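Multicopper oxidase (Pseudomonas thermotolerans, PDB 6VOW) probably oxidises phenolic substrates in the manner of a laccase, passing the electrons through its copper centres to reduce dioxygen to water. Local coordinates at residues Trp78-Phe83 with Asp122-Thr127; His38-Ile43 with Val69-Arg74. All blocks are in the same frame, centred on the assembly; numbering follows the deposited sequence. Where two conformers were deposited one is given.

Contact 1: residues Trp78-Phe83 with Asp122-Thr127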
ATOM      1  N   TRP A  78     -20.350   3.626   3.302  1.00 37.93           N
ATOM      2  CA  TRP A  78     -19.661   3.833   4.604  1.00 36.10           C
ATOM      3  C   TRP A  78     -19.037   2.580   4.979  1.00 38.02           C
ATOM      4  O   TRP A  78     -19.668   1.523   4.850  1.00 36.76           O
ATOM      5  CB  TRP A  78     -20.575   4.242   5.766  1.00 38.86           C
ATOM      6  CG  TRP A  78     -21.098   5.629   5.693  1.00 44.45           C
ATOM      7  CD1 TRP A  78     -22.251   5.990   5.119  1.00 51.68           C
ATOM      8  CD2 TRP A  78     -20.537   6.820   6.219  1.00 49.52           C
ATOM      9  NE1 TRP A  78     -22.431   7.324   5.186  1.00 54.98           N
ATOM     10  CE2 TRP A  78     -21.409   7.866   5.893  1.00 61.62           C
ATOM     11  CE3 TRP A  78     -19.378   7.121   6.922  1.00 45.42           C
ATOM     12  CZ2 TRP A  78     -21.158   9.187   6.243  1.00 69.67           C
ATOM     13  CZ3 TRP A  78     -19.140   8.395   7.263  1.00 43.03           C
ATOM     14  CH2 TRP A  78     -20.012   9.425   6.934  1.00 59.05           C
ATOM     15  N   LEU A  79     -17.766   2.697   5.421  1.00 35.80           N
ATOM     16  CA  LEU A  79     -17.021   1.587   5.943  1.00 41.13           C
ATOM     17  C   LEU A  79     -17.018   1.861   7.402  1.00 39.03           C
ATOM     18  O   LEU A  79     -16.591   2.951   7.747  1.00 38.47           O
ATOM     19  CB  LEU A  79     -15.552   1.587   5.412  1.00 42.82           C
ATOM     20  CG  LEU A  79     -14.707   0.480   6.011  1.00 38.41           C
ATOM     21  CD1 LEU A  79     -15.437  -0.787   5.890  1.00 43.72           C
ATOM     22  CD2 LEU A  79     -13.410   0.332   5.254  1.00 45.85           C
ATOM     23  N   ARG A  80     -17.440   0.893   8.227  0.50 38.83           N
ATOM     24  CA  ARG A  80     -17.498   1.065   9.700  0.50 38.45           C
ATOM     25  C   ARG A  80     -16.796  -0.089  10.316  0.50 37.65           C
ATOM     26  O   ARG A  80     -17.174  -1.261  10.112  0.50 32.51           O
ATOM     27  CB  ARG A  80     -18.948   1.116  10.195  0.50 44.08           C
ATOM     28  CG  ARG A  80     -19.128   1.519  11.661  0.50 48.42           C
ATOM     29  CD  ARG A  80     -20.513   2.112  11.953  0.50 47.69           C
ATOM     30  NE  ARG A  80     -21.581   1.131  11.733  0.50 44.17           N
ATOM     31  CZ  ARG A  80     -22.868   1.446  11.723  0.50 38.28           C
ATOM     32  NH1 ARG A  80     -23.233   2.669  11.904  0.50 35.11           N
ATOM     33  NH2 ARG A  80     -23.773   0.533  11.509  0.50 32.89           N
ATOM     34  N   VAL A  81     -15.712   0.217  11.017  1.00 40.47           N
ATOM     35  CA  VAL A  81     -14.889  -0.847  11.574  1.00 39.02           C
ATOM     36  C   VAL A  81     -14.695  -0.545  13.030  1.00 43.12           C
ATOM     37  O   VAL A  81     -14.109   0.466  13.391  1.00 47.39           O
ATOM     38  CB  VAL A  81     -13.516  -0.951  10.932  1.00 43.39           C
ATOM     39  CG1 VAL A  81     -12.773  -2.101  11.641  1.00 47.22           C
ATOM     40  CG2 VAL A  81     -13.671  -1.181   9.433  1.00 35.48           C
ATOM     41  N   ARG A  82     -15.240  -1.439  13.835  1.00 41.67           N
ATOM     42  CA  ARG A  82     -15.035  -1.489  15.274  1.00 45.73           C
ATOM     43  C   ARG A  82     -13.694  -2.190  15.462  1.00 41.31           C
ATOM     44  O   ARG A  82     -13.604  -3.415  15.382  1.00 34.76           O
ATOM     45  CB  ARG A  82     -16.226  -2.225  15.908  1.00 46.32           C
ATOM     46  CG  ARG A  82     -16.085  -2.692  17.336  1.00 54.04           C
ATOM     47  CD  ARG A  82     -15.993  -1.546  18.254  1.00 67.36           C
ATOM     48  NE  ARG A  82     -17.248  -0.779  18.426  1.00 74.56           N
ATOM     49  CZ  ARG A  82     -18.217  -1.070  19.278  1.00 72.59           C
ATOM     50  NH1 ARG A  82     -18.204  -2.180  20.012  1.00 76.20           N
ATOM     51  NH2 ARG A  82     -19.232  -0.246  19.356  1.00 69.08           N
ATOM     52  N   PHE A  83     -12.640  -1.356  15.620  1.00 38.29           N
ATOM     53  CA  PHE A  83     -11.360  -1.874  15.845  1.00 41.15           C
ATOM     54  C   PHE A  83     -11.063  -2.093  17.349  1.00 41.46           C
ATOM     55  O   PHE A  83     -11.173  -1.233  18.162  1.00 41.51           O
ATOM     56  CB  PHE A  83     -10.271  -1.046  15.220  1.00 41.44           C
ATOM     57  CG  PHE A  83      -8.936  -1.472  15.693  1.00 38.22           C
ATOM     58  CD1 PHE A  83      -8.482  -2.778  15.431  1.00 51.22           C
ATOM     59  CD2 PHE A  83      -8.139  -0.628  16.382  1.00 38.59           C
ATOM     60  CE1 PHE A  83      -7.199  -3.183  15.857  1.00 52.51           C
ATOM     61  CE2 PHE A  83      -6.851  -1.033  16.832  1.00 37.41           C
ATOM     62  CZ  PHE A  83      -6.404  -2.289  16.562  1.00 42.54           C
ATOM     63  N   ASP A 122     -13.724   3.112  16.652  1.00 42.56           N
ATOM     64  CA  ASP A 122     -14.669   2.910  15.569  1.00 43.01           C
ATOM     65  C   ASP A 122     -14.219   3.779  14.434  1.00 39.32           C
ATOM     66  O   ASP A 122     -14.379   5.014  14.499  1.00 44.76           O
ATOM     67  CB  ASP A 122     -16.027   3.310  16.030  1.00 46.94           C
ATOM     68  CG  ASP A 122     -16.760   2.219  16.767  1.00 57.48           C
ATOM     69  OD1 ASP A 122     -16.602   1.034  16.462  1.00 56.83           O
ATOM     70  OD2 ASP A 122     -17.576   2.554  17.630  1.00 66.15           O
ATOM     71  N   TYR A 123     -13.669   3.132  13.390  1.00 39.71           N
ATOM     72  CA  TYR A 123     -13.290   3.862  12.167  1.00 43.17           C
ATOM     73  C   TYR A 123     -14.505   3.820  11.290  1.00 40.19           C
ATOM     74  O   TYR A 123     -14.907   2.760  10.899  1.00 44.03           O
ATOM     75  CB  TYR A 123     -12.054   3.286  11.426  1.00 39.64           C
ATOM     76  CG  TYR A 123     -10.782   3.336  12.279  1.00 38.75           C
ATOM     77  CD1 TYR A 123      -9.963   4.429  12.272  1.00 37.84           C
ATOM     78  CD2 TYR A 123     -10.408   2.256  13.057  1.00 40.78           C
ATOM     79  CE1 TYR A 123      -8.817   4.488  13.045  1.00 39.11           C
ATOM     80  CE2 TYR A 123      -9.262   2.285  13.835  1.00 45.70           C
ATOM     81  CZ  TYR A 123      -8.481   3.402  13.833  1.00 34.48           C
ATOM     82  OH  TYR A 123      -7.407   3.405  14.632  1.00 38.19           O
ATOM     83  N   VAL A 124     -15.092   4.977  11.009  1.00 45.98           N
ATOM     84  CA  VAL A 124     -16.196   5.145  10.055  1.00 48.55           C
ATOM     85  C   VAL A 124     -15.835   6.169   9.017  1.00 43.52           C
ATOM     86  O   VAL A 124     -15.535   7.338   9.369  1.00 41.05           O
ATOM     87  CB  VAL A 124     -17.516   5.763  10.665  1.00 50.67           C
ATOM     88  CG1 VAL A 124     -18.726   5.102  10.037  1.00 53.26           C
ATOM     89  CG2 VAL A 124     -17.575   5.699  12.162  1.00 50.08           C
ATOM     90  N   PHE A 125     -15.906   5.800   7.746  1.00 35.66           N
ATOM     91  CA  PHE A 125     -15.664   6.825   6.709  1.00 36.93           C
ATOM     92  C   PHE A 125     -16.263   6.292   5.429  1.00 34.15           C
ATOM     93  O   PHE A 125     -16.564   5.079   5.308  1.00 45.89           O
ATOM     94  CB  PHE A 125     -14.173   7.087   6.533  1.00 39.15           C
ATOM     95  CG  PHE A 125     -13.369   5.811   6.391  1.00 39.50           C
ATOM     96  CD1 PHE A 125     -12.892   5.126   7.512  1.00 43.19           C
ATOM     97  CD2 PHE A 125     -13.101   5.233   5.121  1.00 36.10           C
ATOM     98  CE1 PHE A 125     -12.145   3.949   7.364  1.00 34.72           C
ATOM     99  CE2 PHE A 125     -12.331   4.066   5.012  1.00 39.75           C
ATOM    100  CZ  PHE A 125     -11.855   3.452   6.136  1.00 32.54           C
ATOM    101  N   LYS A 126     -16.559   7.206   4.535  1.00 37.82           N
ATOM    102  CA  LYS A 126     -17.057   6.833   3.226  1.00 41.95           C
ATOM    103  C   LYS A 126     -15.807   6.561   2.389  1.00 39.01           C
ATOM    104  O   LYS A 126     -14.792   7.274   2.488  1.00 46.97           O
ATOM    105  CB  LYS A 126     -17.899   7.980   2.583  1.00 45.84           C
ATOM    106  CG  LYS A 126     -19.138   8.443   3.328  1.00 58.25           C
ATOM    107  CD  LYS A 126     -19.860   9.586   2.582  1.00 69.88           C
ATOM    108  CE  LYS A 126     -20.697   9.076   1.419  1.00 67.37           C
ATOM    109  NZ  LYS A 126     -21.747   8.118   1.882  1.00 87.29           N
ATOM    110  N   THR A 127     -15.915   5.505   1.577  1.00 41.02           N
ATOM    111  CA  THR A 127     -14.974   5.126   0.568  1.00 33.95           C
ATOM    112  C   THR A 127     -15.479   5.570  -0.792  1.00 38.77           C
ATOM    113  O   THR A 127     -16.306   4.882  -1.391  1.00 41.98           O
ATOM    114  CB  THR A 127     -14.807   3.606   0.629  1.00 39.26           C
ATOM    115  OG1 THR A 127     -16.082   2.973   0.434  1.00 39.95           O
ATOM    116  CG2 THR A 127     -14.282   3.159   1.987  1.00 43.75           C
TER
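K126 and W78 meet where two antiparallel strands of a cupredoxin-type domain run side by side, and the lysine can be followed outward atom by atom. From CB, its CG lies over the centre of the indole six-membered ring, 3.5 Å from the centroid, a CH-pi contact on one face. CD continues above CZ2 and CE2. The chain then bends at chi3 and chi4 (79° and 60°), and NZ ends on the NE1 side, above and outside the rim of the five-membered ring, 4.0 Å from its centroid, an off-centre cation-pi contact. NZ and NE1, both donors, do not bond to each other; NZ bonds instead to G76 O. V124 CG1 reaches W78 CE3 on the same face of the sheet. At the other end R82 NE and D122 OD1 form a 2.7 Å salt bridge on the syn side, NE 23° out of the carboxylate plane. On the opposite face L79 CB sits above the F125 ring. L79 exchanges two backbone hydrogen bonds with F125, and V81 two with Y123. The pairing thus rests on backbone bonds and buried packing inside, where Y123 OH bonds to I93 N and Q112, and on ionic contacts at the more exposed face.

Contact 2: residues His38-Ile43 with Val69-Arg74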
ATOM      1  N   HIS A  38     -20.973  -0.849   5.607  1.00 35.02           N
ATOM      2  CA  HIS A  38     -20.331  -2.141   5.681  1.00 34.64           C
ATOM      3  C   HIS A  38     -19.713  -2.184   7.046  1.00 38.51           C
ATOM      4  O   HIS A  38     -18.764  -1.442   7.319  1.00 40.93           O
ATOM      5  CB  HIS A  38     -19.255  -2.221   4.613  1.00 37.36           C
ATOM      6  CG  HIS A  38     -19.739  -1.921   3.252  1.00 36.74           C
ATOM      7  ND1 HIS A  38     -19.790  -2.886   2.292  1.00 39.01           N
ATOM      8  CD2 HIS A  38     -20.222  -0.790   2.676  1.00 43.52           C
ATOM      9  CE1 HIS A  38     -20.273  -2.373   1.178  1.00 43.46           C
ATOM     10  NE2 HIS A  38     -20.563  -1.111   1.388  1.00 41.42           N
ATOM     11  N   ASP A  39     -20.367  -2.901   7.963  1.00 35.56           N
ATOM     12  CA  ASP A  39     -19.870  -3.161   9.333  1.00 41.12           C
ATOM     13  C   ASP A  39     -18.929  -4.360   9.478  1.00 40.78           C
ATOM     14  O   ASP A  39     -19.184  -5.496   9.000  1.00 36.12           O
ATOM     15  CB  ASP A  39     -21.001  -3.301  10.396  1.00 40.76           C
ATOM     16  CG  ASP A  39     -21.551  -1.981  10.778  1.00 48.67           C
ATOM     17  OD1 ASP A  39     -20.874  -1.309  11.539  1.00 63.39           O
ATOM     18  OD2 ASP A  39     -22.581  -1.518  10.286  1.00 51.01           O
ATOM     19  N   TYR A  40     -17.829  -4.047  10.158  1.00 42.50           N
ATOM     20  CA  TYR A  40     -16.803  -4.983  10.494  1.00 46.66           C
ATOM     21  C   TYR A  40     -16.390  -4.732  11.951  1.00 41.52           C
ATOM     22  O   TYR A  40     -16.391  -3.582  12.416  1.00 41.87           O
ATOM     23  CB  TYR A  40     -15.595  -4.779   9.587  1.00 48.66           C
ATOM     24  CG  TYR A  40     -15.729  -5.213   8.165  1.00 36.39           C
ATOM     25  CD1 TYR A  40     -15.592  -6.526   7.828  1.00 45.62           C
ATOM     26  CD2 TYR A  40     -16.020  -4.319   7.163  1.00 37.20           C
ATOM     27  CE1 TYR A  40     -15.684  -6.945   6.527  1.00 43.46           C
ATOM     28  CE2 TYR A  40     -16.119  -4.724   5.872  1.00 34.77           C
ATOM     29  CZ  TYR A  40     -15.984  -6.056   5.582  1.00 36.32           C
ATOM     30  OH  TYR A  40     -16.037  -6.512   4.327  1.00 38.21           O
ATOM     31  N   GLU A  41     -16.165  -5.831  12.668  1.00 47.71           N
ATOM     32  CA  GLU A  41     -15.459  -5.867  13.955  1.00 50.83           C
ATOM     33  C   GLU A  41     -14.094  -6.453  13.626  1.00 56.95           C
ATOM     34  O   GLU A  41     -14.023  -7.639  13.200  1.00 53.75           O
ATOM     35  CB  GLU A  41     -16.160  -6.797  14.944  1.00 51.55           C
ATOM     36  CG  GLU A  41     -15.504  -6.760  16.310  1.00 58.16           C
ATOM     37  CD  GLU A  41     -16.018  -7.758  17.328  1.00 61.36           C
ATOM     38  OE1 GLU A  41     -16.014  -8.978  17.117  1.00 70.76           O
ATOM     39  OE2 GLU A  41     -16.375  -7.305  18.395  1.00 59.57           O
ATOM     40  N   LEU A  42     -13.038  -5.643  13.809  1.00 52.02           N
ATOM     41  CA  LEU A  42     -11.683  -6.051  13.446  1.00 41.30           C
ATOM     42  C   LEU A  42     -10.832  -6.093  14.700  1.00 40.76           C
ATOM     43  O   LEU A  42     -10.655  -5.070  15.360  1.00 44.33           O
ATOM     44  CB  LEU A  42     -11.039  -5.113  12.446  1.00 39.06           C
ATOM     45  CG  LEU A  42      -9.728  -5.652  11.841  1.00 42.44           C
ATOM     46  CD1 LEU A  42      -9.928  -7.022  11.201  1.00 54.01           C
ATOM     47  CD2 LEU A  42      -9.130  -4.736  10.816  1.00 43.51           C
ATOM     48  N   ILE A  43     -10.271  -7.264  15.011  1.00 40.16           N
ATOM     49  CA  ILE A  43      -9.425  -7.473  16.218  1.00 38.35           C
ATOM     50  C   ILE A  43      -7.930  -7.745  15.826  1.00 43.52           C
ATOM     51  O   ILE A  43      -7.646  -8.687  15.096  1.00 48.40           O
ATOM     52  CB  ILE A  43      -9.983  -8.688  16.972  1.00 43.84           C
ATOM     53  CG1 ILE A  43     -11.394  -8.433  17.502  1.00 49.89           C
ATOM     54  CG2 ILE A  43      -9.108  -9.074  18.104  1.00 53.88           C
ATOM     55  CD1 ILE A  43     -12.086  -9.699  17.968  1.00 53.17           C
ATOM     56  N   VAL A  69      -7.259 -10.159   7.566  0.50 42.94           N
ATOM     57  CA  VAL A  69      -8.490 -10.382   6.854  0.50 44.38           C
ATOM     58  C   VAL A  69      -8.751  -9.314   5.768  0.50 42.02           C
ATOM     59  O   VAL A  69      -8.335  -8.129   5.901  0.50 36.80           O
ATOM     60  CB  VAL A  69      -9.633 -10.316   7.860  0.50 45.49           C
ATOM     61  CG1 VAL A  69     -10.183  -8.902   7.849  0.50 38.94           C
ATOM     62  CG2 VAL A  69     -10.679 -11.357   7.536  0.50 49.32           C
ATOM     63  N   GLU A  70      -9.408  -9.735   4.682  1.00 38.44           N
ATOM     64  CA  GLU A  70      -9.760  -8.779   3.612  1.00 50.27           C
ATOM     65  C   GLU A  70     -10.978  -7.889   4.024  1.00 40.30           C
ATOM     66  O   GLU A  70     -11.962  -8.358   4.384  1.00 48.75           O
ATOM     67  CB  GLU A  70      -9.920  -9.392   2.187  1.00 45.37           C
ATOM     68  CG  GLU A  70      -9.923  -8.232   1.132  1.00 47.25           C
ATOM     69  CD  GLU A  70      -9.849  -8.645  -0.358  1.00 54.28           C
ATOM     70  OE1 GLU A  70     -10.858  -8.404  -1.027  1.00 52.62           O
ATOM     71  OE2 GLU A  70      -8.813  -9.124  -0.904  1.00 51.28           O
ATOM     72  N   LEU A  71     -10.812  -6.601   4.096  1.00 36.31           N
ATOM     73  CA  LEU A  71     -11.988  -5.741   4.275  1.00 40.30           C
ATOM     74  C   LEU A  71     -12.579  -5.325   2.915  1.00 43.50           C
ATOM     75  O   LEU A  71     -11.819  -4.892   1.968  1.00 38.29           O
ATOM     76  CB  LEU A  71     -11.663  -4.538   5.120  1.00 39.98           C
ATOM     77  CG  LEU A  71     -11.882  -4.604   6.626  1.00 46.27           C
ATOM     78  CD1 LEU A  71     -11.269  -5.726   7.294  1.00 46.68           C
ATOM     79  CD2 LEU A  71     -11.306  -3.370   7.266  1.00 57.39           C
ATOM     80  N   ARG A  72     -13.895  -5.474   2.764  1.00 40.99           N
ATOM     81  CA  ARG A  72     -14.527  -4.958   1.488  1.00 47.78           C
ATOM     82  C   ARG A  72     -15.513  -3.874   1.779  1.00 41.80           C
ATOM     83  O   ARG A  72     -16.259  -3.987   2.785  1.00 40.88           O
ATOM     84  CB  ARG A  72     -15.367  -5.972   0.754  1.00 55.81           C
ATOM     85  CG  ARG A  72     -14.779  -7.291   0.508  1.00 62.34           C
ATOM     86  CD  ARG A  72     -13.799  -7.245  -0.600  1.00 61.19           C
ATOM     87  NE  ARG A  72     -14.414  -7.219  -1.907  1.00 60.01           N
ATOM     88  CZ  ARG A  72     -13.886  -7.787  -2.994  1.00 63.18           C
ATOM     89  NH1 ARG A  72     -12.727  -8.464  -3.006  1.00 51.18           N
ATOM     90  NH2 ARG A  72     -14.545  -7.657  -4.090  1.00 61.14           N
ATOM     91  N   CYS A  73     -15.492  -2.845   0.921  1.00 39.54           N
ATOM     92  CA  CYS A  73     -16.525  -1.851   0.893  1.00 36.60           C
ATOM     93  C   CYS A  73     -16.925  -1.617  -0.562  1.00 34.70           C
ATOM     94  O   CYS A  73     -16.483  -2.336  -1.488  1.00 33.50           O
ATOM     95  CB  CYS A  73     -16.065  -0.544   1.537  1.00 41.83           C
ATOM     96  SG  CYS A  73     -17.444   0.620   2.108  1.00 51.30           S
ATOM     97  N   ARG A  74     -17.828  -0.670  -0.792  1.00 29.19           N
ATOM     98  CA  ARG A  74     -18.344  -0.416  -2.142  1.00 34.91           C
ATOM     99  C   ARG A  74     -18.244   1.023  -2.212  1.00 33.83           C
ATOM    100  O   ARG A  74     -18.427   1.671  -1.163  1.00 40.16           O
ATOM    101  CB  ARG A  74     -19.814  -0.904  -2.225  1.00 52.72           C
ATOM    102  CG  ARG A  74     -20.712  -0.327  -3.312  1.00 62.05           C
ATOM    103  CD  ARG A  74     -20.869  -1.301  -4.444  1.00 72.37           C
ATOM    104  NE  ARG A  74     -21.254  -2.615  -3.936  1.00 76.19           N
ATOM    105  CZ  ARG A  74     -21.084  -3.761  -4.594  1.00 84.77           C
ATOM    106  NH1 ARG A  74     -20.509  -3.793  -5.797  1.00 89.97           N
ATOM    107  NH2 ARG A  74     -21.471  -4.903  -4.041  1.00 93.28           N
TER
HETATM  108  O   HOH W   1     -14.850  -8.734   3.983  1.00 74.70           O
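V69 opens the second segment by laying CG1 against L42 CD1, 3.9 Å away. E70 turns from the partner strand, but its carbonyl O accepts a bond from a water that also lies 2.5 Å from Y40 OH, while its carboxylate OE1 takes R72 NH1 at 2.7 Å in a salt bridge. Its OE2 bonds to S168, and the R72 guanidinium also reaches E156 and E166. L71 packs on the tyrosine: its CG stands over the centre of the Y40 ring, 4.1 Å from the centroid, and its CD1 approaches L42 CD2. At R72 the backbone N donates to Y40 OH at 2.8 Å, so that one phenol oxygen is held by a backbone amide and by the bridging water. An alanine in place of Y40 would probably leave the R72 amide and the water without the phenol oxygen and open a gap beside L71. C73 then comes over one face of the H38 ring, its SG 3.6 Å from the centroid in a sulfur-aromatic contact and its CA in a CH-pi contact. SG is placed anti to its own backbone N (chi1 -160°), which carries it toward H38 CD2. R74 closes the segment with CB against H38 NE2, a nitrogen that bonds to D77; the R74 guanidinium turns instead to E156. The pairing is one of sheet against sheet in a beta-sandwich: strand 37-49 has strands 57-62 and 78-85 as neighbours, whereas strand 71-74 forms the edge of the opposing sheet beside strand 151-156.

Contacts 1 and 2 show two ways in which a beta-sandwich holds together, hydrogen bonding within a sheet and side-chain packing between sheets. Their centres are 8 Å apart, and strand 78-85 joins them: it follows strand 71-74 in the chain and lies between strands 37-49 and 120-126. R82 O and L42 N, 2.8 Å apart, probably share a hydrogen bond; a salt bridge from R80 to D39 ties the outer face, while V81 touches both L42 and L71 within the sandwich. Neither contact supplies a copper ligand. The F125 side chain lies about 11 Å from a bound copper, that of L71 about 14 Å from the Cu-O-Cu linkage; F125 and Y123 both meet W95, in sequence between pocket residues H94 and H96.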